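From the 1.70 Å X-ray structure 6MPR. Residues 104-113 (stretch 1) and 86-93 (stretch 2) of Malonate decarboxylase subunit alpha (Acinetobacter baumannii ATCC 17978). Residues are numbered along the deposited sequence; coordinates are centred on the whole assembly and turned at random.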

# COMPACT_ATOMS: atom_id res chain seq x y z
N ASP A 104 -27.95 12.02 4.64
CA ASP A 104 -29.20 11.97 5.40
C ASP A 104 -29.01 11.25 6.75
O ASP A 104 -29.70 11.57 7.72
CB ASP A 104 -30.30 11.26 4.61
CG ASP A 104 -30.71 12.02 3.33
OD1 ASP A 104 -30.28 13.18 3.11
OD2 ASP A 104 -31.46 11.42 2.53
N LEU A 105 -28.07 10.30 6.83
CA LEU A 105 -27.81 9.62 8.10
C LEU A 105 -27.45 10.60 9.20
O LEU A 105 -27.82 10.41 10.37
CB LEU A 105 -26.68 8.60 7.94
CG LEU A 105 -26.94 7.43 7.00
CD1 LEU A 105 -25.64 6.69 6.72
CD2 LEU A 105 -28.02 6.50 7.59
N PHE A 106 -26.69 11.65 8.86
CA PHE A 106 -26.28 12.62 9.87
C PHE A 106 -27.39 13.60 10.18
O PHE A 106 -27.65 13.90 11.35
CB PHE A 106 -25.01 13.32 9.41
CG PHE A 106 -23.86 12.36 9.19
CD1 PHE A 106 -23.69 11.71 7.97
CD2 PHE A 106 -22.97 12.09 10.22
CE1 PHE A 106 -22.65 10.81 7.78
CE2 PHE A 106 -21.93 11.20 10.04
CZ PHE A 106 -21.77 10.55 8.80
N GLU A 107 -28.08 14.09 9.15
CA GLU A 107 -29.24 14.93 9.38
C GLU A 107 -30.26 14.24 10.27
O GLU A 107 -30.85 14.88 11.15
CB GLU A 107 -29.87 15.31 8.04
CG GLU A 107 -30.93 16.38 8.14
CD GLU A 107 -31.40 16.81 6.77
OE1 GLU A 107 -30.64 16.62 5.80
OE2 GLU A 107 -32.54 17.32 6.66
N LYS A 108 -30.47 12.94 10.08
CA LYS A 108 -31.51 12.22 10.81
C LYS A 108 -31.08 11.77 12.20
O LYS A 108 -31.89 11.19 12.92
CB LYS A 108 -31.98 11.01 9.99
CG LYS A 108 -32.75 11.35 8.73
CD LYS A 108 -33.15 10.11 7.95
CE LYS A 108 -34.25 10.45 6.94
NZ LYS A 108 -34.64 9.27 6.13
N GLY A 109 -29.82 11.99 12.59
CA GLY A 109 -29.39 11.57 13.91
C GLY A 109 -29.04 10.10 14.02
O GLY A 109 -28.92 9.59 15.13
N ILE A 110 -28.88 9.42 12.89
CA ILE A 110 -28.47 8.02 12.90
C ILE A 110 -26.96 7.91 13.03
O ILE A 110 -26.44 7.13 13.84
CB ILE A 110 -29.00 7.31 11.64
CG1 ILE A 110 -30.54 7.26 11.69
CG2 ILE A 110 -28.36 5.93 11.51
CD1 ILE A 110 -31.20 6.92 10.36
N ALA A 111 -26.24 8.71 12.25
CA ALA A 111 -24.78 8.76 12.27
C ALA A 111 -24.32 10.08 12.89
O ALA A 111 -25.02 11.09 12.81
CB ALA A 111 -24.21 8.62 10.85
N ARG A 112 -23.14 10.05 13.52
CA ARG A 112 -22.56 11.28 14.08
C ARG A 112 -21.15 11.52 13.57
O ARG A 112 -20.80 12.64 13.19
CB ARG A 112 -22.54 11.23 15.61
CG ARG A 112 -22.49 12.61 16.26
CD ARG A 112 -23.75 13.36 15.86
NE ARG A 112 -24.03 14.55 16.65
CZ ARG A 112 -25.25 15.07 16.78
NH1 ARG A 112 -26.29 14.49 16.19
NH2 ARG A 112 -25.44 16.17 17.51
N LYS A 113 -20.31 10.48 13.55
CA LYS A 113 -18.92 10.60 13.15
C LYS A 113 -18.72 10.09 11.73
O LYS A 113 -19.39 9.16 11.28
CB LYS A 113 -18.00 9.83 14.10
CG LYS A 113 -18.01 10.31 15.53
CD LYS A 113 -16.98 9.51 16.31
CE LYS A 113 -17.08 9.74 17.80
NZ LYS A 113 -16.06 8.92 18.50
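Stretch 2, residues 86-93: ILHDLHMI

How does stretch 2 run along stretch 1? Leu87 and His88 approach as an extended loop that turns at Asp89, whose phi and psi are both positive, and 90-93 continue as a strand. This strand pairs in parallel register with strand 111-113, Ala111 beside Leu90 and Lys113 beside His91. The register slips by one residue between these bridges, a beta bulge, and the two short axes cross at -69°, approaching to 4.8 Å.

What holds the backbones together? Leu90 N donates to Ile110 O at 3.0 Å, and Leu90 O receives Arg112 N at 2.9 Å. The bulge brings a second donor to the same carbonyl, Lys113 N to Leu90 O at 3.4 Å, a weak bond. Beyond it, Met92 N reaches Lys113 O at 2.9 Å. Before the strands, a water accepts from Asp89 N at 2.7 Å and donates to Gly109 O at 2.9 Å, bridging the turn to Gly109, which leaves helical phi and psi just after the helix in a Schellman motif.

Which bumps fill which hollows on the face carrying Ala111 and Leu90? Ala111 and Leu90 point to the same face. Met92 closes over the small Ala111, its CG 3.5 Å from Ala111 CB and 3.9 Å from Phe106 CZ. The methionine, m at all three chi angles, folds so that its CE lies 4.0 Å from Leu105 CD1. Helix and strand thus both line its pocket. Ile110 packs its CG2 3.8 Å from Leu90 CD1 and 4.4 Å from Leu87 CB.

How do Lys113 and His91 meet on their own face of the sheet? Lys113 CB sits over the His91 ring, 4.0 Å from its centroid and 20° off the normal, so the aliphatic base of the lysine rests on a flat surface while its end leads away.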

# COMPACT_ATOMS: atom_id res chain seq x y z
N ILE A 86 -33.15 3.62 18.05
CA ILE A 86 -32.42 2.36 18.11
C ILE A 86 -31.00 2.52 17.58
O ILE A 86 -30.04 2.16 18.26
CB ILE A 86 -33.19 1.27 17.32
CG1 ILE A 86 -34.59 1.11 17.91
CG2 ILE A 86 -32.42 -0.05 17.32
CD1 ILE A 86 -35.46 0.18 17.11
N LEU A 87 -30.84 3.07 16.37
CA LEU A 87 -29.53 3.27 15.76
C LEU A 87 -29.18 4.75 15.78
O LEU A 87 -29.77 5.54 15.03
CB LEU A 87 -29.48 2.73 14.33
CG LEU A 87 -29.83 1.26 14.17
CD1 LEU A 87 -29.53 0.81 12.73
CD2 LEU A 87 -29.04 0.43 15.17
N HIS A 88 -28.22 5.12 16.63
CA HIS A 88 -27.74 6.49 16.73
C HIS A 88 -26.24 6.44 17.01
O HIS A 88 -25.71 5.39 17.37
CB HIS A 88 -28.46 7.28 17.83
CG HIS A 88 -28.48 6.58 19.15
ND1 HIS A 88 -27.47 6.69 20.08
CD2 HIS A 88 -29.39 5.74 19.70
CE1 HIS A 88 -27.75 5.96 21.14
NE2 HIS A 88 -28.91 5.37 20.94
N ASP A 89 -25.57 7.57 16.80
CA ASP A 89 -24.14 7.71 17.06
C ASP A 89 -23.32 6.70 16.27
O ASP A 89 -22.24 6.27 16.71
CB ASP A 89 -23.83 7.60 18.55
CG ASP A 89 -24.34 8.79 19.33
OD1 ASP A 89 -23.71 9.86 19.25
OD2 ASP A 89 -25.40 8.66 19.98
N LEU A 90 -23.82 6.31 15.10
CA LEU A 90 -23.03 5.48 14.22
C LEU A 90 -21.79 6.23 13.75
O LEU A 90 -21.85 7.43 13.45
CB LEU A 90 -23.86 5.02 13.01
CG LEU A 90 -25.02 4.07 13.32
CD1 LEU A 90 -25.56 3.42 12.06
CD2 LEU A 90 -24.59 3.01 14.36
N HIS A 91 -20.67 5.54 13.70
CA HIS A 91 -19.41 6.10 13.21
C HIS A 91 -19.26 5.52 11.81
O HIS A 91 -18.93 4.34 11.65
CB HIS A 91 -18.26 5.73 14.14
CG HIS A 91 -16.92 6.23 13.71
ND1 HIS A 91 -15.83 6.24 14.55
CD2 HIS A 91 -16.47 6.71 12.52
CE1 HIS A 91 -14.78 6.72 13.92
NE2 HIS A 91 -15.13 7.00 12.67
N MET A 92 -19.55 6.34 10.80
CA MET A 92 -19.50 5.85 9.43
C MET A 92 -18.09 5.91 8.90
O MET A 92 -17.36 6.89 9.13
CB MET A 92 -20.43 6.66 8.53
CG MET A 92 -21.87 6.70 9.02
SD MET A 92 -22.60 5.07 9.32
CE MET A 92 -22.49 4.36 7.66
N ILE A 93 -17.70 4.86 8.19
CA ILE A 93 -16.40 4.75 7.54
C ILE A 93 -16.68 4.51 6.07
O ILE A 93 -17.18 3.43 5.70
CB ILE A 93 -15.55 3.63 8.15
CG1 ILE A 93 -15.31 3.90 9.63
CG2 ILE A 93 -14.19 3.54 7.43
CD1 ILE A 93 -14.81 2.70 10.42
O HOH W 1 -26.22 10.11 16.10